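Local coordinates for geranylgeranyl pyrophosphate synthase (Corynebacterium glutamicum, PDB 3QQV), which probably joins allylic diphosphates such as dimethylallyl diphosphate to isopentenyl diphosphate, with magnesium as cofactor, in isoprenoid biosynthesis, at residues G250-L255 / Q339-G344; P67-A72 / A359-L364; P236-A241 / D349-P354; Y196-A201 / G280-L285. All coordinates share one frame; numbering follows the deposited sequence.

Interaction 1. Residues G250-L255 / Q339-G344. With DMA (dimethylallyl diphosphate), chain D.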
# COMPACT_ATOMS: atom_id res chain seq x y z
N GLY A 250 -20.26 -14.89 -0.99
CA GLY A 250 -18.87 -14.53 -0.66
C GLY A 250 -18.28 -15.35 0.48
O GLY A 250 -17.13 -15.79 0.40
N ILE A 251 -19.08 -15.57 1.52
CA ILE A 251 -18.66 -16.43 2.64
C ILE A 251 -18.49 -17.88 2.16
O ILE A 251 -17.46 -18.51 2.42
CB ILE A 251 -19.62 -16.32 3.84
CG1 ILE A 251 -19.48 -14.94 4.49
CG2 ILE A 251 -19.35 -17.43 4.89
CD1 ILE A 251 -20.62 -14.58 5.41
N ALA A 252 -19.49 -18.38 1.43
CA ALA A 252 -19.44 -19.72 0.83
C ALA A 252 -18.22 -19.90 -0.07
O ALA A 252 -17.56 -20.94 -0.02
CB ALA A 252 -20.74 -20.00 0.07
N PHE A 253 -17.90 -18.86 -0.84
CA PHE A 253 -16.71 -18.84 -1.70
C PHE A 253 -15.43 -19.06 -0.89
O PHE A 253 -14.57 -19.85 -1.30
CB PHE A 253 -16.65 -17.51 -2.47
CG PHE A 253 -15.39 -17.31 -3.27
CD1 PHE A 253 -15.26 -17.84 -4.54
CD2 PHE A 253 -14.34 -16.53 -2.76
CE1 PHE A 253 -14.09 -17.63 -5.30
CE2 PHE A 253 -13.17 -16.33 -3.50
CZ PHE A 253 -13.05 -16.88 -4.77
N GLN A 254 -15.30 -18.37 0.24
CA GLN A 254 -14.15 -18.54 1.11
C GLN A 254 -14.11 -19.93 1.74
O GLN A 254 -13.05 -20.55 1.80
CB GLN A 254 -14.11 -17.48 2.21
CG GLN A 254 -12.85 -17.51 3.08
CD GLN A 254 -11.57 -17.50 2.26
OE1 GLN A 254 -11.42 -16.68 1.37
NE2 GLN A 254 -10.66 -18.42 2.56
N LEU A 255 -15.26 -20.40 2.22
CA LEU A 255 -15.37 -21.75 2.78
C LEU A 255 -14.97 -22.82 1.77
O LEU A 255 -14.27 -23.77 2.13
CB LEU A 255 -16.77 -22.02 3.36
CG LEU A 255 -17.24 -21.18 4.56
CD1 LEU A 255 -18.67 -21.49 4.92
CD2 LEU A 255 -16.33 -21.35 5.76
N GLN A 339 -26.08 -24.29 2.15
CA GLN A 339 -27.08 -23.43 2.77
C GLN A 339 -26.92 -21.99 2.32
O GLN A 339 -27.90 -21.34 1.97
CB GLN A 339 -26.97 -23.50 4.29
CG GLN A 339 -27.60 -24.75 4.92
CD GLN A 339 -27.12 -25.01 6.35
OE1 GLN A 339 -26.26 -24.29 6.88
NE2 GLN A 339 -27.68 -26.04 6.98
N LEU A 340 -25.68 -21.50 2.30
CA LEU A 340 -25.37 -20.13 1.92
C LEU A 340 -25.57 -19.85 0.43
O LEU A 340 -25.99 -18.75 0.05
CB LEU A 340 -23.95 -19.76 2.35
CG LEU A 340 -23.65 -19.62 3.85
CD1 LEU A 340 -22.15 -19.70 4.08
CD2 LEU A 340 -24.22 -18.34 4.45
N THR A 341 -25.25 -20.85 -0.40
CA THR A 341 -25.49 -20.75 -1.83
C THR A 341 -26.99 -20.62 -2.10
O THR A 341 -27.41 -19.75 -2.86
CB THR A 341 -24.89 -21.95 -2.60
OG1 THR A 341 -23.50 -22.09 -2.26
CG2 THR A 341 -24.99 -21.76 -4.11
N GLU A 342 -27.78 -21.45 -1.43
CA GLU A 342 -29.23 -21.43 -1.59
C GLU A 342 -29.87 -20.10 -1.13
O GLU A 342 -30.74 -19.57 -1.82
CB GLU A 342 -29.88 -22.63 -0.88
CG GLU A 342 -31.32 -22.92 -1.31
CD GLU A 342 -31.93 -24.14 -0.62
OE1 GLU A 342 -32.94 -24.67 -1.14
OE2 GLU A 342 -31.40 -24.58 0.43
N SER A 343 -29.44 -19.57 0.01
CA SER A 343 -29.97 -18.29 0.49
C SER A 343 -29.46 -17.10 -0.34
O SER A 343 -30.18 -16.12 -0.52
CB SER A 343 -29.68 -18.08 1.97
OG SER A 343 -28.29 -18.10 2.23
N GLY A 344 -28.23 -17.21 -0.84
CA GLY A 344 -27.64 -16.17 -1.69
C GLY A 344 -28.39 -16.01 -3.00
O GLY A 344 -28.77 -14.89 -3.37
C1 DMA D . -7.97 -14.99 -3.79
O1 DMA D . -9.02 -14.84 -4.72
C2 DMA D . -8.44 -15.92 -2.72
C3 DMA D . -9.14 -15.49 -1.70
C4 DMA D . -9.51 -14.07 -1.56
C5 DMA D . -9.60 -16.49 -0.69
PA DMA D . -9.00 -15.45 -6.16
O1A DMA D . -10.04 -14.74 -6.90
O2A DMA D . -9.13 -16.88 -5.90
O3A DMA D . -7.55 -15.14 -6.77
PB DMA D . -7.12 -14.94 -8.28
O1B DMA D . -5.88 -15.69 -8.35
O2B DMA D . -6.92 -13.50 -8.46
O3B DMA D . -8.21 -15.42 -9.12
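Leu-340 is the centre of this contact, meeting Ile-251, Ala-252 and Leu-255 on the facing helix, and the side chains meet by apolar contacts. Its CD1 methyl does most of the work: it lies 3.7 Å from CG2 of Ile-251 and 4.0 Å from CD1 of Leu-255, so one branch is flanked by residues a helical turn apart. The Ile-251 methyl reaches it because CG2 stands opposite the backbone N across the CA–CB bond, with CG1 beside that nitrogen (chi1 -70°). The Leu-255 side chain meets that of Leu-340 at roughly a right angle. Close to the backbones, CB of Ala-252 faces CB of Leu-340 at 3.9 Å. The small alanine agrees with the short spacing here, where the CA atoms of Ala-252 and Leu-340 are 6.0 Å apart and the segment axes approach to 8.9 Å.

Thr-341 adds a polar group but no hydrogen bond across the pair. Its OG1 is 4.2 Å from CB of Ala-252, while its hydrogen bonds go to Ile-337 O and to Thr-369 OG1.

As for the ligand, Phe-253 and Gln-254 point to the other side of helix 236-263. There the ring edge of Phe-253 comes near O2A of the chain D dimethylallyl diphosphate, with CZ 4.1 Å from that oxygen. Gln-254 is held by Thr-216 and Asp-258.

The segments 250-255 and 339-344 run nearly antiparallel (154°), with helix 205-231 against Phe-253, Gln-254 and Leu-255, and helix 355-369 against Ala-252 and Phe-253.

Interaction 2. Residues P67-A72 / A359-L364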
# COMPACT_ATOMS: atom_id res chain seq x y z
N PRO A 67 -13.71 -7.97 -11.12
CA PRO A 67 -14.26 -7.18 -12.23
C PRO A 67 -15.53 -7.78 -12.82
O PRO A 67 -16.39 -7.02 -13.27
CB PRO A 67 -13.15 -7.24 -13.29
CG PRO A 67 -11.91 -7.45 -12.52
CD PRO A 67 -12.29 -8.33 -11.37
N LEU A 68 -15.64 -9.11 -12.83
CA LEU A 68 -16.84 -9.81 -13.30
C LEU A 68 -18.06 -9.41 -12.51
O LEU A 68 -19.08 -9.03 -13.09
CB LEU A 68 -16.65 -11.33 -13.23
CG LEU A 68 -16.25 -12.10 -14.49
CD1 LEU A 68 -15.90 -13.54 -14.12
CD2 LEU A 68 -17.38 -12.05 -15.51
N TYR A 69 -17.94 -9.47 -11.18
CA TYR A 69 -19.03 -9.05 -10.30
C TYR A 69 -19.36 -7.57 -10.39
O TYR A 69 -20.53 -7.20 -10.34
CB TYR A 69 -18.76 -9.47 -8.86
CG TYR A 69 -19.22 -10.89 -8.57
CD1 TYR A 69 -18.31 -11.87 -8.19
CD2 TYR A 69 -20.56 -11.25 -8.71
CE1 TYR A 69 -18.72 -13.17 -7.95
CE2 TYR A 69 -20.99 -12.54 -8.44
CZ TYR A 69 -20.07 -13.50 -8.06
OH TYR A 69 -20.47 -14.79 -7.81
N ALA A 70 -18.34 -6.72 -10.55
CA ALA A 70 -18.60 -5.29 -10.78
C ALA A 70 -19.40 -5.07 -12.07
O ALA A 70 -20.34 -4.27 -12.09
CB ALA A 70 -17.32 -4.47 -10.81
N TRP A 71 -19.03 -5.78 -13.12
CA TRP A 71 -19.72 -5.69 -14.41
C TRP A 71 -21.16 -6.21 -14.30
O TRP A 71 -22.10 -5.58 -14.80
CB TRP A 71 -18.92 -6.43 -15.48
CG TRP A 71 -19.49 -6.42 -16.88
CD1 TRP A 71 -19.82 -7.52 -17.62
CD2 TRP A 71 -19.76 -5.28 -17.70
NE1 TRP A 71 -20.30 -7.13 -18.85
CE2 TRP A 71 -20.28 -5.77 -18.93
CE3 TRP A 71 -19.63 -3.89 -17.53
CZ2 TRP A 71 -20.66 -4.92 -19.97
CZ3 TRP A 71 -20.02 -3.05 -18.57
CH2 TRP A 71 -20.53 -3.57 -19.77
N ALA A 72 -21.34 -7.33 -13.60
CA ALA A 72 -22.67 -7.87 -13.33
C ALA A 72 -23.55 -6.90 -12.56
O ALA A 72 -24.73 -6.76 -12.88
CB ALA A 72 -22.57 -9.19 -12.60
N ALA A 359 -29.49 -14.99 -14.52
CA ALA A 359 -28.90 -16.26 -14.96
C ALA A 359 -27.38 -16.30 -14.85
O ALA A 359 -26.81 -17.33 -14.48
CB ALA A 359 -29.34 -16.58 -16.40
N GLN A 360 -26.72 -15.19 -15.17
CA GLN A 360 -25.25 -15.11 -15.06
C GLN A 360 -24.81 -15.03 -13.60
O GLN A 360 -23.83 -15.68 -13.20
CB GLN A 360 -24.70 -13.91 -15.85
CG GLN A 360 -24.87 -14.01 -17.38
CD GLN A 360 -23.80 -14.85 -18.08
OE1 GLN A 360 -22.91 -14.32 -18.75
NE2 GLN A 360 -23.89 -16.17 -17.94
N LEU A 361 -25.55 -14.27 -12.80
CA LEU A 361 -25.33 -14.22 -11.36
C LEU A 361 -25.51 -15.58 -10.68
O LEU A 361 -24.75 -15.92 -9.77
CB LEU A 361 -26.21 -13.15 -10.71
CG LEU A 361 -25.77 -11.71 -10.96
CD1 LEU A 361 -26.83 -10.76 -10.45
CD2 LEU A 361 -24.40 -11.41 -10.32
N ARG A 362 -26.49 -16.35 -11.16
CA ARG A 362 -26.69 -17.72 -10.66
C ARG A 362 -25.52 -18.63 -11.00
O ARG A 362 -25.00 -19.32 -10.12
CB ARG A 362 -28.01 -18.34 -11.17
CG ARG A 362 -29.26 -17.79 -10.49
CD ARG A 362 -30.53 -18.54 -10.91
NE ARG A 362 -31.73 -17.89 -10.38
CZ ARG A 362 -32.27 -18.14 -9.19
NH1 ARG A 362 -31.74 -19.05 -8.38
NH2 ARG A 362 -33.36 -17.49 -8.82
N ALA A 363 -25.11 -18.63 -12.26
CA ALA A 363 -23.98 -19.44 -12.70
C ALA A 363 -22.65 -19.01 -12.07
O ALA A 363 -21.78 -19.87 -11.82
CB ALA A 363 -23.88 -19.44 -14.23
N LEU A 364 -22.49 -17.71 -11.81
CA LEU A 364 -21.29 -17.22 -11.12
C LEU A 364 -21.20 -17.74 -9.70
O LEU A 364 -20.15 -18.21 -9.27
CB LEU A 364 -21.22 -15.69 -11.09
CG LEU A 364 -20.38 -15.02 -12.17
CD1 LEU A 364 -20.42 -13.51 -11.99
CD2 LEU A 364 -18.93 -15.52 -12.14
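Within the all-helical isoprenoid synthase fold, helix 65-76 packs against helix 355-369 close to the C-terminus, and Tyr-69 and Leu-364 supply the main meeting point. The two segments run nearly antiparallel, at 156°, with their axes 11.0 Å apart at closest approach; side chains rather than backbones fill the interface.

Leu-364 and Tyr-69 reach toward each other from opposite directions. The CD1 methyl of Leu-364 sits 4.0 Å from the centroid of the Tyr-69 ring and only 21° from the ring normal, which defines a CH-pi contact over the face, displaced toward the CE2 rim. Nearer the backbone, CB of Leu-364 lies 3.5 Å from OH of Tyr-69, and the other branch, CD2, reaches CD1 of Leu-68 at 4.1 Å. The leucine thereby spans two neighbouring residues of helix 65-76.

Leu-361, one turn earlier than Leu-364, takes the ring edge instead. Its CD2 lies near the ring plane, 4.1 Å from CE2 of Tyr-69, and the same methyl touches CB of Ala-72 at 3.7 Å. A face and an edge are both occupied by leucine methyls, which would hinder the ring from turning.

The buried phenol is satisfied: OH of Tyr-69 is hydrogen-bonded to OH of Tyr-245, and the latter also bonds Leu-361 O, tying helix 236-263 to both partners. Tyr-69 also touches Ile-221, Pro-224 and Leu-225 of helix 205-231. The nearly antiparallel pair thus forms part of the all-helical isoprenoid synthase fold, with the C-terminal helix 355-369 laid against helix 65-76.

Interaction 3. Residues P236-A241 / D349-P354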
# COMPACT_ATOMS: atom_id res chain seq x y z
N PRO A 236 -31.50 1.78 -4.06
CA PRO A 236 -31.12 1.12 -2.80
C PRO A 236 -31.67 -0.29 -2.62
O PRO A 236 -31.06 -1.10 -1.92
CB PRO A 236 -31.74 2.03 -1.74
CG PRO A 236 -31.80 3.35 -2.36
CD PRO A 236 -32.13 3.09 -3.80
N GLN A 237 -32.79 -0.58 -3.27
CA GLN A 237 -33.43 -1.90 -3.20
C GLN A 237 -32.68 -2.93 -4.04
O GLN A 237 -32.51 -4.08 -3.63
CB GLN A 237 -34.90 -1.81 -3.65
CG GLN A 237 -35.75 -0.84 -2.82
CD GLN A 237 -35.56 0.63 -3.23
OE1 GLN A 237 -35.53 0.94 -4.42
NE2 GLN A 237 -35.43 1.51 -2.25
N LEU A 238 -32.21 -2.51 -5.21
CA LEU A 238 -31.39 -3.37 -6.05
C LEU A 238 -30.05 -3.66 -5.36
O LEU A 238 -29.65 -4.82 -5.25
CB LEU A 238 -31.20 -2.74 -7.44
CG LEU A 238 -30.48 -3.45 -8.60
CD1 LEU A 238 -29.01 -3.04 -8.65
CD2 LEU A 238 -30.62 -4.99 -8.57
N ILE A 239 -29.41 -2.61 -4.87
CA ILE A 239 -28.12 -2.70 -4.18
C ILE A 239 -28.21 -3.63 -2.96
O ILE A 239 -27.32 -4.45 -2.73
CB ILE A 239 -27.58 -1.28 -3.80
CG1 ILE A 239 -27.17 -0.51 -5.07
CG2 ILE A 239 -26.40 -1.36 -2.81
CD1 ILE A 239 -26.76 0.94 -4.82
N ASP A 240 -29.31 -3.52 -2.21
CA ASP A 240 -29.53 -4.36 -1.04
C ASP A 240 -29.55 -5.85 -1.38
O ASP A 240 -28.86 -6.63 -0.73
CB ASP A 240 -30.83 -3.98 -0.34
CG ASP A 240 -30.78 -4.27 1.13
OD1 ASP A 240 -31.52 -5.15 1.60
OD2 ASP A 240 -29.97 -3.62 1.81
N ALA A 241 -30.31 -6.21 -2.40
CA ALA A 241 -30.38 -7.59 -2.87
C ALA A 241 -29.02 -8.12 -3.34
O ALA A 241 -28.65 -9.26 -3.04
CB ALA A 241 -31.40 -7.73 -3.97
N ASP A 349 -34.17 -12.92 -6.34
CA ASP A 349 -35.60 -12.93 -6.64
C ASP A 349 -36.35 -11.84 -5.88
O ASP A 349 -37.56 -11.69 -6.04
CB ASP A 349 -36.21 -14.30 -6.31
CG ASP A 349 -35.54 -15.44 -7.08
OD1 ASP A 349 -35.09 -15.22 -8.23
OD2 ASP A 349 -35.48 -16.56 -6.53
N ASP A 350 -35.63 -11.07 -5.07
CA ASP A 350 -36.24 -10.05 -4.22
C ASP A 350 -36.45 -8.70 -4.91
O ASP A 350 -37.05 -7.78 -4.34
CB ASP A 350 -35.40 -9.87 -2.95
CG ASP A 350 -35.68 -10.96 -1.90
OD1 ASP A 350 -34.82 -11.17 -1.03
OD2 ASP A 350 -36.76 -11.60 -1.95
N VAL A 351 -35.97 -8.60 -6.15
CA VAL A 351 -36.01 -7.35 -6.89
C VAL A 351 -36.05 -7.68 -8.39
O VAL A 351 -35.78 -8.82 -8.78
CB VAL A 351 -34.80 -6.43 -6.50
CG1 VAL A 351 -33.49 -6.99 -7.04
CG2 VAL A 351 -35.01 -4.98 -6.94
N ASP A 352 -36.42 -6.70 -9.20
CA ASP A 352 -36.43 -6.85 -10.64
C ASP A 352 -35.02 -6.72 -11.24
O ASP A 352 -34.43 -5.63 -11.26
CB ASP A 352 -37.38 -5.83 -11.28
CG ASP A 352 -37.56 -6.05 -12.77
OD1 ASP A 352 -37.68 -7.22 -13.20
OD2 ASP A 352 -37.59 -5.04 -13.51
N ILE A 353 -34.49 -7.85 -11.70
CA ILE A 353 -33.21 -7.94 -12.38
C ILE A 353 -33.50 -8.57 -13.74
O ILE A 353 -34.25 -9.55 -13.81
CB ILE A 353 -32.22 -8.87 -11.59
CG1 ILE A 353 -31.89 -8.26 -10.23
CG2 ILE A 353 -30.93 -9.14 -12.38
CD1 ILE A 353 -31.25 -9.25 -9.25
N PRO A 354 -32.91 -8.02 -14.82
CA PRO A 354 -33.04 -8.65 -16.15
C PRO A 354 -32.67 -10.13 -16.14
O PRO A 354 -31.69 -10.52 -15.49
CB PRO A 354 -32.06 -7.85 -17.03
CG PRO A 354 -31.36 -6.86 -16.10
CD PRO A 354 -32.22 -6.72 -14.90
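Side-chain torsions of Val-351 and Leu-238 bring them together. In Val-351, CG1 stands between the backbone N and the carbonyl carbon (chi1 71°), the crowded position, and from there it is directed onto helix 236-263. In Leu-238, CG lies opposite the backbone N (chi1 -175°) and chi2 of -95° departs from the usual staggered values, so the CD2 branch swings over to the loop.

The resulting geometry is a small apolar cluster. CG1 of Val-351 lies 3.8 Å from CD2 of Leu-238 and again 3.8 Å from CB of Ala-241, bridging residues one helical turn apart. The second methyl of Val-351, CG2, lies over the helix backbone, 4.1 Å from CA of Leu-238. Ile-353, two residues along the loop, contributes CG1 to the same leucine methyl, with CD2 of Leu-238 at 3.9 Å. Both loop side chains meet that of Leu-238 at about a right angle. No hydrogen bond crosses between the segments; they meet through apolar contacts.

Asp-349, at the start of the loop segment, points away from the helix. In the fold, the first turns of helix 236-263 receive the loop that joins helix 329-346 to helix 355-369, while Leu-238 also touches Ala-229 of helix 205-231 and the loop residue Ala-77.

Interaction 4. Residues Y196-A201 / G280-L285. With DMA (dimethylallyl diphosphate), chain E.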
# COMPACT_ATOMS: atom_id res chain seq x y z
N TYR A 196 -3.77 -11.78 13.27
CA TYR A 196 -3.96 -11.75 14.72
C TYR A 196 -4.61 -13.04 15.24
O TYR A 196 -4.43 -13.40 16.41
CB TYR A 196 -4.81 -10.55 15.13
CG TYR A 196 -4.02 -9.31 15.51
CD1 TYR A 196 -3.68 -8.35 14.55
CD2 TYR A 196 -3.64 -9.08 16.83
CE1 TYR A 196 -2.96 -7.21 14.90
CE2 TYR A 196 -2.92 -7.93 17.19
CZ TYR A 196 -2.59 -7.00 16.22
OH TYR A 196 -1.89 -5.87 16.56
N LEU A 197 -5.36 -13.72 14.38
CA LEU A 197 -5.88 -15.04 14.70
C LEU A 197 -4.77 -16.09 14.58
O LEU A 197 -4.69 -17.01 15.39
CB LEU A 197 -7.07 -15.42 13.82
CG LEU A 197 -8.41 -14.68 13.95
CD1 LEU A 197 -9.54 -15.54 13.40
CD2 LEU A 197 -8.71 -14.24 15.37
N GLU A 198 -3.91 -15.93 13.57
CA GLU A 198 -2.77 -16.82 13.38
C GLU A 198 -1.73 -16.72 14.50
O GLU A 198 -1.13 -17.72 14.89
CB GLU A 198 -2.11 -16.57 12.02
CG GLU A 198 -2.82 -17.23 10.85
CD GLU A 198 -2.13 -17.00 9.52
OE1 GLU A 198 -0.90 -16.78 9.50
OE2 GLU A 198 -2.83 -17.04 8.48
N SER A 199 -1.54 -15.50 15.02
CA SER A 199 -0.57 -15.26 16.09
C SER A 199 -1.09 -15.75 17.44
O SER A 199 -0.33 -16.30 18.23
CB SER A 199 -0.19 -13.78 16.16
OG SER A 199 -1.05 -13.06 17.04
N HIS A 200 -2.38 -15.55 17.70
CA HIS A 200 -2.99 -16.00 18.96
C HIS A 200 -3.45 -17.46 18.92
O HIS A 200 -4.08 -17.92 19.88
CB HIS A 200 -4.14 -15.07 19.35
CG HIS A 200 -3.70 -13.81 20.04
ND1 HIS A 200 -3.03 -12.80 19.38
CD2 HIS A 200 -3.82 -13.41 21.33
CE1 HIS A 200 -2.76 -11.83 20.24
NE2 HIS A 200 -3.23 -12.17 21.42
N ALA A 201 -3.12 -18.16 17.83
CA ALA A 201 -3.57 -19.54 17.56
C ALA A 201 -5.05 -19.75 17.88
O ALA A 201 -5.42 -20.71 18.57
CB ALA A 201 -2.68 -20.56 18.29
N GLY A 280 -0.57 -22.67 8.18
CA GLY A 280 -1.26 -22.71 9.47
C GLY A 280 -2.40 -21.72 9.56
O GLY A 280 -2.59 -21.07 10.60
N LYS A 281 -3.17 -21.62 8.48
CA LYS A 281 -4.27 -20.66 8.38
C LYS A 281 -5.42 -21.04 9.30
O LYS A 281 -5.80 -22.21 9.38
CB LYS A 281 -4.74 -20.58 6.93
CG LYS A 281 -5.50 -19.32 6.60
CD LYS A 281 -5.92 -19.32 5.15
CE LYS A 281 -6.82 -18.15 4.85
NZ LYS A 281 -7.51 -18.32 3.54
N ARG A 282 -5.97 -20.06 10.00
CA ARG A 282 -7.03 -20.32 10.97
C ARG A 282 -8.42 -20.25 10.33
O ARG A 282 -9.20 -19.32 10.56
CB ARG A 282 -6.94 -19.38 12.19
CG ARG A 282 -5.52 -19.11 12.72
CD ARG A 282 -4.70 -20.36 13.08
NE ARG A 282 -5.23 -21.08 14.24
CZ ARG A 282 -4.61 -22.09 14.84
NH1 ARG A 282 -5.18 -22.68 15.88
NH2 ARG A 282 -3.42 -22.52 14.42
N THR A 283 -8.71 -21.27 9.53
CA THR A 283 -9.96 -21.37 8.80
C THR A 283 -11.10 -21.79 9.73
O THR A 283 -10.85 -22.19 10.87
CB THR A 283 -9.83 -22.39 7.66
OG1 THR A 283 -9.53 -23.69 8.20
CG2 THR A 283 -8.70 -21.98 6.71
N VAL A 284 -12.34 -21.69 9.25
CA VAL A 284 -13.50 -22.22 9.96
C VAL A 284 -13.42 -23.76 10.03
O VAL A 284 -13.76 -24.36 11.05
CB VAL A 284 -14.83 -21.75 9.29
CG1 VAL A 284 -16.03 -22.58 9.75
CG2 VAL A 284 -15.08 -20.28 9.57
N LEU A 285 -12.93 -24.37 8.95
CA LEU A 285 -12.68 -25.81 8.89
C LEU A 285 -11.80 -26.30 10.05
O LEU A 285 -12.17 -27.25 10.75
CB LEU A 285 -12.03 -26.19 7.55
CG LEU A 285 -11.52 -27.64 7.42
CD1 LEU A 285 -12.66 -28.64 7.29
CD2 LEU A 285 -10.54 -27.78 6.28
C1 DMA E . -5.55 -13.78 0.36
O1 DMA E . -5.52 -14.29 1.68
C2 DMA E . -5.64 -12.27 0.44
C3 DMA E . -6.83 -11.69 0.50
C4 DMA E . -8.04 -12.54 0.51
C5 DMA E . -6.99 -10.22 0.58
PA DMA E . -5.40 -15.84 1.94
O1A DMA E . -4.00 -16.13 2.34
O2A DMA E . -6.60 -16.15 2.74
O3A DMA E . -5.70 -16.30 0.46
PB DMA E . -4.71 -17.22 -0.30
O1B DMA E . -5.23 -17.16 -1.68
O2B DMA E . -4.92 -18.52 0.37
O3B DMA E . -3.36 -16.75 -0.05
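Arg-282 folds over the end of helix 170-199, against Leu-197, Glu-198 and Ala-201, just beyond the Schellman motif in which Gly-280, with positive phi, ends helix 275-279. The tight part of the contact is built on the arginine. Its CG lies 3.5 Å from the carbonyl O of Leu-197 and 3.8 Å from CG of Glu-198. Bends at chi2 (-55°) and chi3 (-68°) then turn the guanidinium back along the helix end, where CA of Ala-201 sits 3.8 Å above the plane, over its centre. NH1 of Arg-282 also comes within 3.3 Å of O of Ala-201, but the angle is too poor for a hydrogen bond, and none crosses the segments. NE of Arg-282 is bonded to Asn-202 O, which helps to fix the group in this pose.

The loose side begins at the partly exposed Ala-201. Next to it His-200 is exposed, its ND1 giving a hydrogen bond to Ser-199 OG. Tyr-196, by contrast, is covered by the second subunit, whose Phe-143 meets its ring edge-to-face.

The inner side faces the active site. Glu-198 extends toward the magnesium-binding Asp-112, while OE2 of Glu-198 stays 6.9 Å from NZ of Lys-281, too far for a salt bridge. Asp-108, Asp-109 and Asp-112 fit the DDxxD pattern of prenyl synthases. Lys-281 points away from helix 170-199, and its fully extended chain delivers NZ to the diphosphate of the chain E ligand, also bonded by Arg-117 and Lys-215. That hydrogen bond, from NZ of Lys-281 to O2A of the dimethylallyl diphosphate, is modelled at 2.5 Å, so short that its exact length is doubtful.

Overall arrangement
Interactions 1 and 3 both use helix 236-263, their centres 18 Å apart, so the helix is packed by the loop 349-354 at its start and by helix 329-346 further along. Interactions 2 and 3 are joined by the salt bridge between Arg-362 NH2 and Asp-349 OD1, at 2.9 Å. Interactions 1 and 4 touch where CD2 of Leu-255 lies 3.9 Å from CB of Val-284, and each borders one dimethylallyl diphosphate. The side chain of Lys-281 is about 5 Å from a magnesium ion, whereas Leu-255 is about 11 Å from the magnesium ligand Asp-194. Interaction 2, across the chain's centre, is about 17 Å from interaction 4 between nearest atoms.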